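Local coordinates for protein octenoyl-coa reductase/carboxylase (Streptomyces sp., PDB 4A0S) that reductively carboxylates 2-octenoyl-CoA with NADPH, supplying an extender unit for polyketide (cinnabaramide) biosynthesis, at residues Val139-Asp145 and Glu160-Trp164; Gly153-Leu157 and His361-His365; Ala203-Tyr207 and Glu367-Thr371. One frame throughout, in Å; residues are numbered along the deposited sequence.

Contact 1. Residues Val139-Asp145 and Glu160-Trp164. With CO8 (octanoyl-coenzyme A), chain E.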
loop_
_atom_site.group_PDB
_atom_site.type_symbol
_atom_site.label_atom_id
_atom_site.label_comp_id
_atom_site.label_asym_id
_atom_site.label_seq_id
_atom_site.Cartn_x
_atom_site.Cartn_y
_atom_site.Cartn_z
ATOM N N VAL A 139 23.929 13.964 -10.858
ATOM C CA VAL A 139 22.774 14.794 -10.708
ATOM C C VAL A 139 21.667 14.010 -11.364
ATOM O O VAL A 139 21.841 13.499 -12.482
ATOM C CB VAL A 139 22.943 16.139 -11.410
ATOM C CG1 VAL A 139 21.618 16.897 -11.420
ATOM C CG2 VAL A 139 24.070 16.943 -10.761
ATOM N N HIS A 140 20.549 13.890 -10.654
ATOM C CA HIS A 140 19.327 13.366 -11.242
ATOM C C HIS A 140 18.365 14.527 -11.499
ATOM O O HIS A 140 18.558 15.614 -10.978
ATOM C CB HIS A 140 18.708 12.268 -10.368
ATOM C CG HIS A 140 18.183 12.757 -9.059
ATOM N ND1 HIS A 140 16.979 13.413 -8.941
ATOM C CD2 HIS A 140 18.685 12.662 -7.807
ATOM C CE1 HIS A 140 16.763 13.712 -7.673
ATOM N NE2 HIS A 140 17.791 13.278 -6.965
ATOM N N PRO A 141 17.345 14.297 -12.338
ATOM C CA PRO A 141 16.592 15.411 -12.916
ATOM C C PRO A 141 15.475 16.023 -12.068
ATOM O O PRO A 141 14.900 17.020 -12.485
ATOM C CB PRO A 141 15.977 14.793 -14.180
ATOM C CG PRO A 141 15.837 13.338 -13.834
ATOM C CD PRO A 141 17.111 13.047 -13.068
ATOM N N ALA A 142 15.154 15.417 -10.927
ATOM C CA ALA A 142 14.033 15.887 -10.111
ATOM C C ALA A 142 14.350 17.208 -9.429
ATOM O O ALA A 142 14.937 17.248 -8.350
ATOM C CB ALA A 142 13.592 14.818 -9.107
ATOM N N HIS A 143 13.938 18.285 -10.084
ATOM C CA HIS A 143 14.179 19.648 -9.617
ATOM C C HIS A 143 12.898 20.046 -8.918
ATOM O O HIS A 143 11.901 20.373 -9.555
ATOM C CB HIS A 143 14.470 20.516 -10.835
ATOM C CG HIS A 143 14.787 21.945 -10.526
ATOM N ND1 HIS A 143 13.807 22.903 -10.371
ATOM C CD2 HIS A 143 15.967 22.600 -10.447
ATOM C CE1 HIS A 143 14.373 24.079 -10.169
ATOM N NE2 HIS A 143 15.682 23.924 -10.214
ATOM N N VAL A 144 12.898 19.948 -7.599
ATOM C CA VAL A 144 11.631 20.003 -6.884
ATOM C C VAL A 144 11.668 21.090 -5.821
ATOM O O VAL A 144 12.747 21.528 -5.409
ATOM C CB VAL A 144 11.251 18.634 -6.268
ATOM C CG1 VAL A 144 11.341 17.523 -7.335
ATOM C CG2 VAL A 144 12.143 18.299 -5.089
ATOM N N ASP A 145 10.484 21.489 -5.373
ATOM C CA ASP A 145 10.337 22.547 -4.389
ATOM C C ASP A 145 10.087 21.891 -3.046
ATOM O O ASP A 145 9.027 21.366 -2.788
ATOM C CB ASP A 145 9.181 23.473 -4.776
ATOM C CG ASP A 145 9.097 24.701 -3.901
ATOM O OD1 ASP A 145 9.532 24.661 -2.732
ATOM O OD2 ASP A 145 8.595 25.730 -4.394
ATOM N N GLU A 160 5.508 22.104 -8.268
ATOM C CA GLU A 160 6.692 22.777 -8.792
ATOM C C GLU A 160 7.752 21.767 -9.224
ATOM O O GLU A 160 8.891 22.126 -9.496
ATOM C CB GLU A 160 7.267 23.764 -7.763
ATOM C CG GLU A 160 6.307 24.901 -7.352
ATOM C CD GLU A 160 5.882 25.775 -8.515
ATOM O OE1 GLU A 160 6.531 25.726 -9.581
ATOM O OE2 GLU A 160 4.878 26.508 -8.363
ATOM N N GLN A 161 7.376 20.495 -9.269
ATOM C CA GLN A 161 8.322 19.487 -9.687
ATOM C C GLN A 161 8.651 19.740 -11.143
ATOM O O GLN A 161 7.757 19.881 -11.964
ATOM C CB GLN A 161 7.774 18.074 -9.515
ATOM C CG GLN A 161 8.662 17.000 -10.119
ATOM C CD GLN A 161 8.428 16.807 -11.618
ATOM O OE1 GLN A 161 7.294 16.564 -12.064
ATOM N NE2 GLN A 161 9.498 16.902 -12.396
ATOM N N ARG A 162 9.936 19.821 -11.429
ATOM C CA ARG A 162 10.429 20.005 -12.782
ATOM C C ARG A 162 11.539 19.025 -13.107
ATOM O O ARG A 162 12.128 18.425 -12.208
ATOM C CB ARG A 162 10.888 21.441 -12.988
ATOM C CG ARG A 162 9.724 22.407 -13.028
ATOM C CD ARG A 162 10.180 23.854 -13.337
ATOM N NE ARG A 162 8.994 24.687 -13.462
ATOM C CZ ARG A 162 8.275 25.126 -12.436
ATOM N NH1 ARG A 162 8.642 24.845 -11.188
ATOM N NH2 ARG A 162 7.185 25.858 -12.658
ATOM N N ALA A 163 11.767 18.839 -14.403
ATOM C CA ALA A 163 12.858 18.031 -14.915
ATOM C C ALA A 163 13.991 18.970 -15.267
ATOM O O ALA A 163 13.888 19.805 -16.172
ATOM C CB ALA A 163 12.428 17.241 -16.144
ATOM N N TRP A 164 15.069 18.833 -14.517
ATOM C CA TRP A 164 16.298 19.538 -14.768
ATOM C C TRP A 164 16.684 19.528 -16.247
ATOM O O TRP A 164 16.678 18.468 -16.882
ATOM C CB TRP A 164 17.383 18.853 -13.971
ATOM C CG TRP A 164 18.634 19.577 -14.012
ATOM C CD1 TRP A 164 18.818 20.889 -13.752
ATOM C CD2 TRP A 164 19.921 19.023 -14.275
ATOM N NE1 TRP A 164 20.146 21.209 -13.866
ATOM C CE2 TRP A 164 20.847 20.076 -14.187
ATOM C CE3 TRP A 164 20.375 17.745 -14.612
ATOM C CZ2 TRP A 164 22.213 19.893 -14.406
ATOM C CZ3 TRP A 164 21.734 17.556 -14.823
ATOM C CH2 TRP A 164 22.641 18.629 -14.711
HETATM N N1A CO8 E . 4.835 27.337 -28.768
HETATM C C2A CO8 E . 4.737 28.045 -27.641
HETATM N N3A CO8 E . 3.897 27.688 -26.675
HETATM C C4A CO8 E . 3.130 26.586 -26.831
HETATM C C5A CO8 E . 3.204 25.819 -27.987
HETATM C C6A CO8 E . 4.092 26.225 -28.980
HETATM N N6A CO8 E . 4.207 25.515 -30.107
HETATM N N7A CO8 E . 2.349 24.803 -27.865
HETATM C C8A CO8 E . 1.753 24.924 -26.677
HETATM N N9A CO8 E . 2.227 26.012 -26.048
HETATM C C1B CO8 E . 1.858 26.546 -24.709
HETATM C C2B CO8 E . 0.500 27.255 -24.750
HETATM O O2B CO8 E . 0.534 28.433 -23.913
HETATM C C3B CO8 E . -0.410 26.184 -24.154
HETATM O O3B CO8 E . -1.554 26.773 -23.555
HETATM P P3B CO8 E . -2.924 26.681 -24.414
HETATM O O7A CO8 E . -3.503 28.201 -24.506
HETATM O O8A CO8 E . -2.572 26.354 -25.989
HETATM O O9A CO8 E . -3.865 25.689 -23.856
HETATM C C4B CO8 E . 0.474 25.518 -23.106
HETATM O O4B CO8 E . 1.768 25.468 -23.723
HETATM C C5B CO8 E . 0.112 24.042 -22.900
HETATM O O5B CO8 E . 1.066 23.438 -22.002
HETATM P P1A CO8 E . 1.011 23.793 -20.401
HETATM O O1A CO8 E . 2.233 22.917 -19.704
HETATM O O2A CO8 E . 1.200 25.244 -20.079
HETATM O O3A CO8 E . -0.485 23.337 -19.890
HETATM P P2A CO8 E . -0.980 21.890 -19.295
HETATM O O4A CO8 E . -2.453 21.644 -19.860
HETATM O O5A CO8 E . -0.923 21.787 -17.800
HETATM O O6A CO8 E . -0.058 20.749 -20.014
HETATM C CBP CO8 E . 1.368 18.749 -20.145
HETATM C CCP CO8 E . 0.420 19.607 -19.275
HETATM C CDP CO8 E . 0.484 18.074 -21.207
HETATM C CEP CO8 E . 1.965 17.668 -19.243
HETATM C CAP CO8 E . 2.476 19.657 -20.780
HETATM O OAP CO8 E . 3.158 20.508 -19.803
HETATM C C9P CO8 E . 3.509 18.890 -21.650
HETATM O O9P CO8 E . 3.174 18.490 -22.772
HETATM N N8P CO8 E . 4.750 18.735 -21.133
HETATM C C7P CO8 E . 5.863 18.098 -21.898
HETATM C C6P CO8 E . 6.173 16.624 -21.514
HETATM C C5P CO8 E . 6.444 15.820 -22.809
HETATM O O5P CO8 E . 5.559 15.701 -23.651
HETATM N N4P CO8 E . 7.668 15.381 -23.097
HETATM C C3P CO8 E . 8.845 15.235 -22.248
HETATM C C2P CO8 E . 8.965 13.706 -22.167
HETATM S S1P CO8 E . 8.896 13.106 -20.437
HETATM C "C1'" CO8 E . 10.585 12.805 -20.219
HETATM O "O1'" CO8 E . 11.350 12.516 -21.158
HETATM C "C2'" CO8 E . 11.005 12.945 -18.913
HETATM C "C3'" CO8 E . 12.304 12.734 -18.513
HETATM C "C4'" CO8 E . 12.628 12.863 -17.156
HETATM C "C5'" CO8 E . 11.614 13.599 -16.295
HETATM C "C6'" CO8 E . 12.293 13.740 -14.915
HETATM C "C7'" CO8 E . 11.285 14.226 -13.912
HETATM C "C8'" CO8 E . 12.026 14.487 -12.597
HETATM O O HOH W 1 11.218 23.277 -9.914
#
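W164 lays one face of its indole against V139, whose CG1 stands over the six-membered ring, 3.6 Å from the centroid and 20° off the normal, in a CH-pi contact. Having CG anti to the backbone N (chi1 -173°) carries the indole back along the opposing segment to V139. W164 N meanwhile donates to P141 O at 2.7 Å. H143 pairs with R162 through two backbone bonds, the hydrogen-bonded pair of a short antiparallel hairpin, next to the non-hydrogen-bonded pair A142-A163; H143 CB lies 3.4 Å from R162 O. Beside this pair a water lies in the plane of the H143 imidazole, 2.7 Å from ND1, and donates to H143 O and E160 O, bridging ring and both backbones. The opposite face of the hairpin carries A142 and A163 and receives the octanoyl tail; A142 CA is 3.5 Å from C8' and A163 CB 3.7 Å from C6'. At the far end D145 forms salt bridges to R129 and R130 of a neighbouring subunit. V139 and W164 both pack on strands 117-124 and 176-180 of the GroES-like domain, W164 NE1 bonding to V178 O, while P141 touches Q368 on helix 365-376.

Contact 2. Residues Gly153-Leu157 and His361-His365. With CO8 (octanoyl-coenzyme A), chain E.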
loop_
_atom_site.group_PDB
_atom_site.type_symbol
_atom_site.label_atom_id
_atom_site.label_comp_id
_atom_site.label_asym_id
_atom_site.label_seq_id
_atom_site.Cartn_x
_atom_site.Cartn_y
_atom_site.Cartn_z
ATOM N N GLY A 153 5.700 14.163 0.823
ATOM C CA GLY A 153 5.018 12.884 0.721
ATOM C C GLY A 153 5.646 12.099 -0.409
ATOM O O GLY A 153 5.753 10.876 -0.355
ATOM N N ASP A 154 6.079 12.822 -1.430
ATOM C CA ASP A 154 6.701 12.229 -2.609
ATOM C C ASP A 154 7.329 13.377 -3.376
ATOM O O ASP A 154 6.633 14.265 -3.855
ATOM C CB ASP A 154 5.675 11.488 -3.482
ATOM C CG ASP A 154 6.322 10.649 -4.570
ATOM O OD1 ASP A 154 7.369 11.063 -5.105
ATOM O OD2 ASP A 154 5.769 9.570 -4.889
ATOM N N GLY A 155 8.654 13.358 -3.454
ATOM C CA GLY A 155 9.405 14.427 -4.092
ATOM C C GLY A 155 8.978 14.691 -5.515
ATOM O O GLY A 155 9.121 15.803 -6.001
ATOM N N MET A 156 8.425 13.682 -6.181
ATOM C CA MET A 156 7.947 13.871 -7.533
ATOM C C MET A 156 6.613 14.615 -7.626
ATOM O O MET A 156 6.224 15.021 -8.708
ATOM C CB MET A 156 7.845 12.532 -8.265
ATOM C CG MET A 156 9.159 12.067 -8.854
ATOM S SD MET A 156 9.977 13.353 -9.828
ATOM C CE MET A 156 8.779 13.537 -11.163
ATOM N N LEU A 157 5.927 14.811 -6.498
ATOM C CA LEU A 157 4.510 15.137 -6.577
ATOM C C LEU A 157 4.158 16.601 -6.455
ATOM O O LEU A 157 3.009 16.972 -6.708
ATOM C CB LEU A 157 3.675 14.283 -5.604
ATOM C CG LEU A 157 3.149 12.984 -6.243
ATOM C CD1 LEU A 157 2.059 13.324 -7.229
ATOM C CD2 LEU A 157 4.244 12.177 -6.943
ATOM N N HIS A 361 6.691 9.324 -13.426
ATOM C CA HIS A 361 7.477 10.400 -13.962
ATOM C C HIS A 361 8.696 10.522 -13.095
ATOM O O HIS A 361 8.577 10.528 -11.881
ATOM C CB HIS A 361 6.679 11.703 -13.917
ATOM C CG HIS A 361 7.332 12.837 -14.639
ATOM N ND1 HIS A 361 7.815 12.718 -15.924
ATOM C CD2 HIS A 361 7.535 14.126 -14.276
ATOM C CE1 HIS A 361 8.298 13.885 -16.318
ATOM N NE2 HIS A 361 8.133 14.755 -15.338
ATOM N N GLY A 362 9.860 10.570 -13.734
ATOM C CA GLY A 362 11.131 10.677 -13.048
ATOM C C GLY A 362 11.231 9.763 -11.850
ATOM O O GLY A 362 10.783 8.605 -11.872
ATOM N N ALA A 363 11.792 10.316 -10.791
ATOM C CA ALA A 363 11.966 9.614 -9.534
ATOM C C ALA A 363 12.282 10.680 -8.532
ATOM O O ALA A 363 12.942 11.665 -8.859
ATOM C CB ALA A 363 13.094 8.634 -9.619
ATOM N N ASN A 364 11.805 10.494 -7.310
ATOM C CA ASN A 364 12.100 11.455 -6.287
ATOM C C ASN A 364 13.478 11.142 -5.765
ATOM O O ASN A 364 14.072 10.120 -6.100
ATOM C CB ASN A 364 11.060 11.419 -5.145
ATOM C CG ASN A 364 11.026 10.085 -4.436
ATOM O OD1 ASN A 364 12.075 9.511 -4.101
ATOM N ND2 ASN A 364 9.816 9.562 -4.226
ATOM N N HIS A 365 13.968 12.033 -4.926
ATOM C CA HIS A 365 15.312 11.938 -4.410
ATOM C C HIS A 365 15.543 10.621 -3.664
ATOM O O HIS A 365 16.628 10.061 -3.714
ATOM C CB HIS A 365 15.518 13.123 -3.479
ATOM C CG HIS A 365 16.934 13.460 -3.206
ATOM N ND1 HIS A 365 17.953 13.228 -4.102
ATOM C CD2 HIS A 365 17.495 14.068 -2.140
ATOM C CE1 HIS A 365 19.087 13.670 -3.588
ATOM N NE2 HIS A 365 18.835 14.178 -2.396
HETATM N N1A CO8 E . 4.835 27.337 -28.768
HETATM C C2A CO8 E . 4.737 28.045 -27.641
HETATM N N3A CO8 E . 3.897 27.688 -26.675
HETATM C C4A CO8 E . 3.130 26.586 -26.831
HETATM C C5A CO8 E . 3.204 25.819 -27.987
HETATM C C6A CO8 E . 4.092 26.225 -28.980
HETATM N N6A CO8 E . 4.207 25.515 -30.107
HETATM N N7A CO8 E . 2.349 24.803 -27.865
HETATM C C8A CO8 E . 1.753 24.924 -26.677
HETATM N N9A CO8 E . 2.227 26.012 -26.048
HETATM C C1B CO8 E . 1.858 26.546 -24.709
HETATM C C2B CO8 E . 0.500 27.255 -24.750
HETATM O O2B CO8 E . 0.534 28.433 -23.913
HETATM C C3B CO8 E . -0.410 26.184 -24.154
HETATM O O3B CO8 E . -1.554 26.773 -23.555
HETATM P P3B CO8 E . -2.924 26.681 -24.414
HETATM O O7A CO8 E . -3.503 28.201 -24.506
HETATM O O8A CO8 E . -2.572 26.354 -25.989
HETATM O O9A CO8 E . -3.865 25.689 -23.856
HETATM C C4B CO8 E . 0.474 25.518 -23.106
HETATM O O4B CO8 E . 1.768 25.468 -23.723
HETATM C C5B CO8 E . 0.112 24.042 -22.900
HETATM O O5B CO8 E . 1.066 23.438 -22.002
HETATM P P1A CO8 E . 1.011 23.793 -20.401
HETATM O O1A CO8 E . 2.233 22.917 -19.704
HETATM O O2A CO8 E . 1.200 25.244 -20.079
HETATM O O3A CO8 E . -0.485 23.337 -19.890
HETATM P P2A CO8 E . -0.980 21.890 -19.295
HETATM O O4A CO8 E . -2.453 21.644 -19.860
HETATM O O5A CO8 E . -0.923 21.787 -17.800
HETATM O O6A CO8 E . -0.058 20.749 -20.014
HETATM C CBP CO8 E . 1.368 18.749 -20.145
HETATM C CCP CO8 E . 0.420 19.607 -19.275
HETATM C CDP CO8 E . 0.484 18.074 -21.207
HETATM C CEP CO8 E . 1.965 17.668 -19.243
HETATM C CAP CO8 E . 2.476 19.657 -20.780
HETATM O OAP CO8 E . 3.158 20.508 -19.803
HETATM C C9P CO8 E . 3.509 18.890 -21.650
HETATM O O9P CO8 E . 3.174 18.490 -22.772
HETATM N N8P CO8 E . 4.750 18.735 -21.133
HETATM C C7P CO8 E . 5.863 18.098 -21.898
HETATM C C6P CO8 E . 6.173 16.624 -21.514
HETATM C C5P CO8 E . 6.444 15.820 -22.809
HETATM O O5P CO8 E . 5.559 15.701 -23.651
HETATM N N4P CO8 E . 7.668 15.381 -23.097
HETATM C C3P CO8 E . 8.845 15.235 -22.248
HETATM C C2P CO8 E . 8.965 13.706 -22.167
HETATM S S1P CO8 E . 8.896 13.106 -20.437
HETATM C "C1'" CO8 E . 10.585 12.805 -20.219
HETATM O "O1'" CO8 E . 11.350 12.516 -21.158
HETATM C "C2'" CO8 E . 11.005 12.945 -18.913
HETATM C "C3'" CO8 E . 12.304 12.734 -18.513
HETATM C "C4'" CO8 E . 12.628 12.863 -17.156
HETATM C "C5'" CO8 E . 11.614 13.599 -16.295
HETATM C "C6'" CO8 E . 12.293 13.740 -14.915
HETATM C "C7'" CO8 E . 11.285 14.226 -13.912
HETATM C "C8'" CO8 E . 12.026 14.487 -12.597
#
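M156 threads its side chain along the backbone of H361-N364, in a contact built on an Asx turn at D154 that overlaps the start of a type I beta turn running to L157. This turn, from the loop between strands 142-143 and 162-163, meets the loop that leads from the last strand of the Rossmann-type sheet into helix 365-376. The dense part lies around M156. Bends at chi2 (-50°) and chi3 (-65°) fold the thioether over the opposing chain. M156 CG lies 3.4 Å from A363 C. Beyond it, M156 CE ends 3.1 Å from H361 O and 3.4 Å from H361 CD2. G155 also packs closely on N364, with G155 N 3.5 Å from N364 CB; a side chain on G155 would run into N364. At G362 a positive phi favours glycine, and a CB there would collide with C8' of the octanoyl chain.

The ligands belong to this dense side. Here the acyl chain is met by van der Waals contacts: C7' lies over one face of the H361 imidazole, toward its rim, and M156 SD is 3.6 Å from C8'. H361 ND1 is hydrogen-bonded to the carboxamide O7N of NADP, and W351 of a neighbouring subunit also meets the ring. The contact is looser at L157, which is partly exposed and does not touch 361-365, and at A363, whose CB points away from 153-157.

The polar grip sits at the far end, where the D154 carboxylate also makes salt bridges to R208 and R214. N364, the N-cap of helix 365-376, gives its OD1 to E367 N. Its ND2 donates to D154 OD1 at 3.0 Å and 179°, from above the carboxylate plane, while M156 N reaches the same oxygen from the opposite face.

Contact 3. Residues Ala203-Tyr207 and Glu367-Thr371. With NAP (NADP nicotinamide-adenine-dinucleotide phosphate), chain F.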
loop_
_atom_site.group_PDB
_atom_site.type_symbol
_atom_site.label_atom_id
_atom_site.label_comp_id
_atom_site.label_asym_id
_atom_site.label_seq_id
_atom_site.Cartn_x
_atom_site.Cartn_y
_atom_site.Cartn_z
ATOM N N ALA A 203 17.493 5.381 -15.259
ATOM C CA ALA A 203 17.510 4.360 -14.249
ATOM C C ALA A 203 16.564 4.744 -13.117
ATOM O O ALA A 203 15.810 3.903 -12.647
ATOM C CB ALA A 203 18.901 4.132 -13.718
ATOM N N GLY A 204 16.616 6.003 -12.687
ATOM C CA GLY A 204 15.741 6.456 -11.601
ATOM C C GLY A 204 14.294 6.284 -12.030
ATOM O O GLY A 204 13.449 5.804 -11.267
ATOM N N THR A 205 14.022 6.647 -13.278
ATOM C CA THR A 205 12.672 6.582 -13.808
ATOM C C THR A 205 12.171 5.142 -13.892
ATOM O O THR A 205 11.036 4.858 -13.520
ATOM C CB THR A 205 12.588 7.239 -15.192
ATOM O OG1 THR A 205 12.809 8.642 -15.043
ATOM C CG2 THR A 205 11.220 7.034 -15.802
ATOM N N ALA A 206 13.031 4.251 -14.372
ATOM C CA ALA A 206 12.683 2.852 -14.461
ATOM C C ALA A 206 12.498 2.295 -13.035
ATOM O O ALA A 206 11.650 1.433 -12.784
ATOM C CB ALA A 206 13.774 2.088 -15.212
ATOM N N TYR A 207 13.300 2.817 -12.120
ATOM C CA TYR A 207 13.316 2.366 -10.749
ATOM C C TYR A 207 11.983 2.726 -10.104
ATOM O O TYR A 207 11.343 1.894 -9.445
ATOM C CB TYR A 207 14.463 3.015 -9.968
ATOM C CG TYR A 207 14.434 2.581 -8.529
ATOM C CD1 TYR A 207 13.545 3.171 -7.621
ATOM C CD2 TYR A 207 15.252 1.536 -8.082
ATOM C CE1 TYR A 207 13.476 2.735 -6.306
ATOM C CE2 TYR A 207 15.200 1.112 -6.760
ATOM C CZ TYR A 207 14.296 1.714 -5.887
ATOM O OH TYR A 207 14.226 1.301 -4.591
ATOM N N GLU A 367 14.010 7.712 -4.287
ATOM C CA GLU A 367 14.084 6.669 -5.303
ATOM C C GLU A 367 15.401 6.705 -6.038
ATOM O O GLU A 367 15.928 5.681 -6.444
ATOM C CB GLU A 367 12.938 6.820 -6.294
ATOM C CG GLU A 367 11.651 6.491 -5.650
ATOM C CD GLU A 367 10.472 6.950 -6.441
ATOM O OE1 GLU A 367 10.506 8.051 -7.027
ATOM O OE2 GLU A 367 9.510 6.175 -6.471
ATOM N N GLN A 368 15.911 7.913 -6.209
ATOM C CA GLN A 368 17.141 8.109 -6.912
ATOM C C GLN A 368 18.297 7.613 -6.090
ATOM O O GLN A 368 19.200 7.012 -6.625
ATOM C CB GLN A 368 17.296 9.570 -7.279
ATOM C CG GLN A 368 16.420 9.925 -8.476
ATOM C CD GLN A 368 16.987 9.360 -9.771
ATOM O OE1 GLN A 368 17.904 8.527 -9.753
ATOM N NE2 GLN A 368 16.425 9.784 -10.896
ATOM N N GLN A 369 18.251 7.865 -4.783
ATOM C CA GLN A 369 19.236 7.291 -3.879
ATOM C C GLN A 369 19.186 5.775 -3.894
ATOM O O GLN A 369 20.230 5.128 -3.905
ATOM C CB GLN A 369 19.017 7.744 -2.449
ATOM C CG GLN A 369 19.902 6.967 -1.495
ATOM C CD GLN A 369 19.764 7.458 -0.092
ATOM O OE1 GLN A 369 20.587 8.240 0.381
ATOM N NE2 GLN A 369 18.701 7.034 0.577
ATOM N N ALA A 370 17.975 5.220 -3.865
ATOM C CA ALA A 370 17.808 3.771 -3.924
ATOM C C ALA A 370 18.424 3.253 -5.214
ATOM O O ALA A 370 19.126 2.236 -5.223
ATOM C CB ALA A 370 16.349 3.419 -3.876
ATOM N N THR A 371 18.146 3.956 -6.307
ATOM C CA THR A 371 18.726 3.603 -7.594
ATOM C C THR A 371 20.248 3.617 -7.495
ATOM O O THR A 371 20.932 2.666 -7.879
ATOM C CB THR A 371 18.225 4.554 -8.685
ATOM O OG1 THR A 371 16.798 4.430 -8.769
ATOM C CG2 THR A 371 18.855 4.207 -10.040
HETATM P PA NAP F . 15.350 5.672 -25.981
HETATM O O1A NAP F . 16.738 5.389 -25.294
HETATM O O2A NAP F . 15.388 6.245 -27.366
HETATM O O5B NAP F . 14.621 4.318 -26.025
HETATM C C5B NAP F . 13.281 4.328 -26.474
HETATM C C4B NAP F . 12.998 2.940 -27.026
HETATM O O4B NAP F . 11.622 2.960 -27.429
HETATM C C3B NAP F . 13.838 2.600 -28.276
HETATM O O3B NAP F . 14.699 1.550 -27.888
HETATM C C2B NAP F . 12.838 1.997 -29.252
HETATM O O2B NAP F . 12.684 0.592 -29.061
HETATM C C1B NAP F . 11.548 2.641 -28.891
HETATM N N9A NAP F . 11.456 3.930 -29.622
HETATM C C8A NAP F . 12.435 4.776 -29.983
HETATM N N7A NAP F . 11.920 5.850 -30.596
HETATM C C5A NAP F . 10.608 5.664 -30.611
HETATM C C6A NAP F . 9.576 6.408 -31.126
HETATM N N6A NAP F . 9.830 7.578 -31.710
HETATM N N1A NAP F . 8.343 5.948 -30.986
HETATM C C2A NAP F . 8.093 4.798 -30.365
HETATM N N3A NAP F . 9.052 4.041 -29.881
HETATM C C4A NAP F . 10.314 4.465 -29.995
HETATM O O3 NAP F . 14.457 6.633 -25.063
HETATM P PN NAP F . 14.216 6.387 -23.493
HETATM O O1N NAP F . 15.348 7.258 -22.844
HETATM O O2N NAP F . 14.113 4.935 -23.102
HETATM O O5D NAP F . 12.833 7.174 -23.370
HETATM C C5D NAP F . 11.711 6.523 -23.957
HETATM C C4D NAP F . 10.543 7.426 -23.683
HETATM O O4D NAP F . 10.467 7.569 -22.222
HETATM C C3D NAP F . 10.735 8.845 -24.221
HETATM O O3D NAP F . 9.420 9.196 -24.700
HETATM C C2D NAP F . 11.116 9.658 -23.003
HETATM O O2D NAP F . 10.714 11.042 -23.137
HETATM C C1D NAP F . 10.209 8.983 -21.993
HETATM N N1N NAP F . 10.861 9.108 -20.712
HETATM C C2N NAP F . 10.092 9.569 -19.665
HETATM C C3N NAP F . 10.725 9.670 -18.458
HETATM C C7N NAP F . 9.902 10.180 -17.340
HETATM O O7N NAP F . 8.691 10.390 -17.462
HETATM N N7N NAP F . 10.608 10.413 -16.267
HETATM C C4N NAP F . 12.069 9.328 -18.280
HETATM C C5N NAP F . 12.848 8.850 -19.319
HETATM C C6N NAP F . 12.228 8.733 -20.553
HETATM P P2B NAP F . 11.986 -0.190 -30.282
HETATM O O1X NAP F . 12.462 -1.681 -29.827
HETATM O O2X NAP F . 10.382 -0.064 -30.204
HETATM O O3X NAP F . 12.680 0.417 -31.477
#
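Y207 lays its ring over residues 367-371 of helix 365-376, one face covering E367 O and T371 N, with E367 O 3.6 Å above the plane and toward the rim. With CG anti to the backbone N (chi1 178°), the ring reaches across to the other helix and runs past T371 in the opposite direction. T371 OG1 sits at the base of the tyrosine, 3.0 Å from Y207 CB, and A370 CB meets the phenol end, 3.3 Å from Y207 CZ. The threonine hydroxyl is directed back into its own helix, donating to E367 O at 2.8 Å; T371 N reaches that same oxygen from the other face of its plane. The segments of the two helices cross at 108°, their axes 8.8 Å apart, where helix 200-210 meets the helix that follows the last strand of the Rossmann-type nucleotide-binding sheet. G204 permits this closeness: a side chain there would clash with Q368 NE2, which lies 3.5 Å from G204 CA and is hydrogen-bonded to P200 O. An alanine in place of Y207 is likely to open a gap over E367 O and leave the A370 methyl without its aromatic partner. A203 CB adds a methyl contact with T371 CG2. On the side of helix 200-210 turned from this crossing, T205 OG1 accepts a weak bond, 3.1 Å and 128°, from the carboxamide N7N of NADP.

From the N terminus, contact 1 closes first, a local hairpin whose 14-residue connection holds the 153-157 turn. That turn waits some two hundred residues for its partner 361-365, so contact 2 crosses contact 1. Helix 200-210 begins contact 3 after contact 1 has closed, the two standing in series, and contact 3 closes just beyond contact 2, which it also crosses. Between lies the whole six-stranded Rossmann-type sheet, so contact 2 ties its end back to the loop of contact 1, and contact 3 ties helix 365-376 to helix 200-210. They adjoin: H140 NE2 probably bonds H365 ND1, A142 packs on A363, and A363 packs on G204 and Q368. Contacts 1 and 2 border the octanoyl chain.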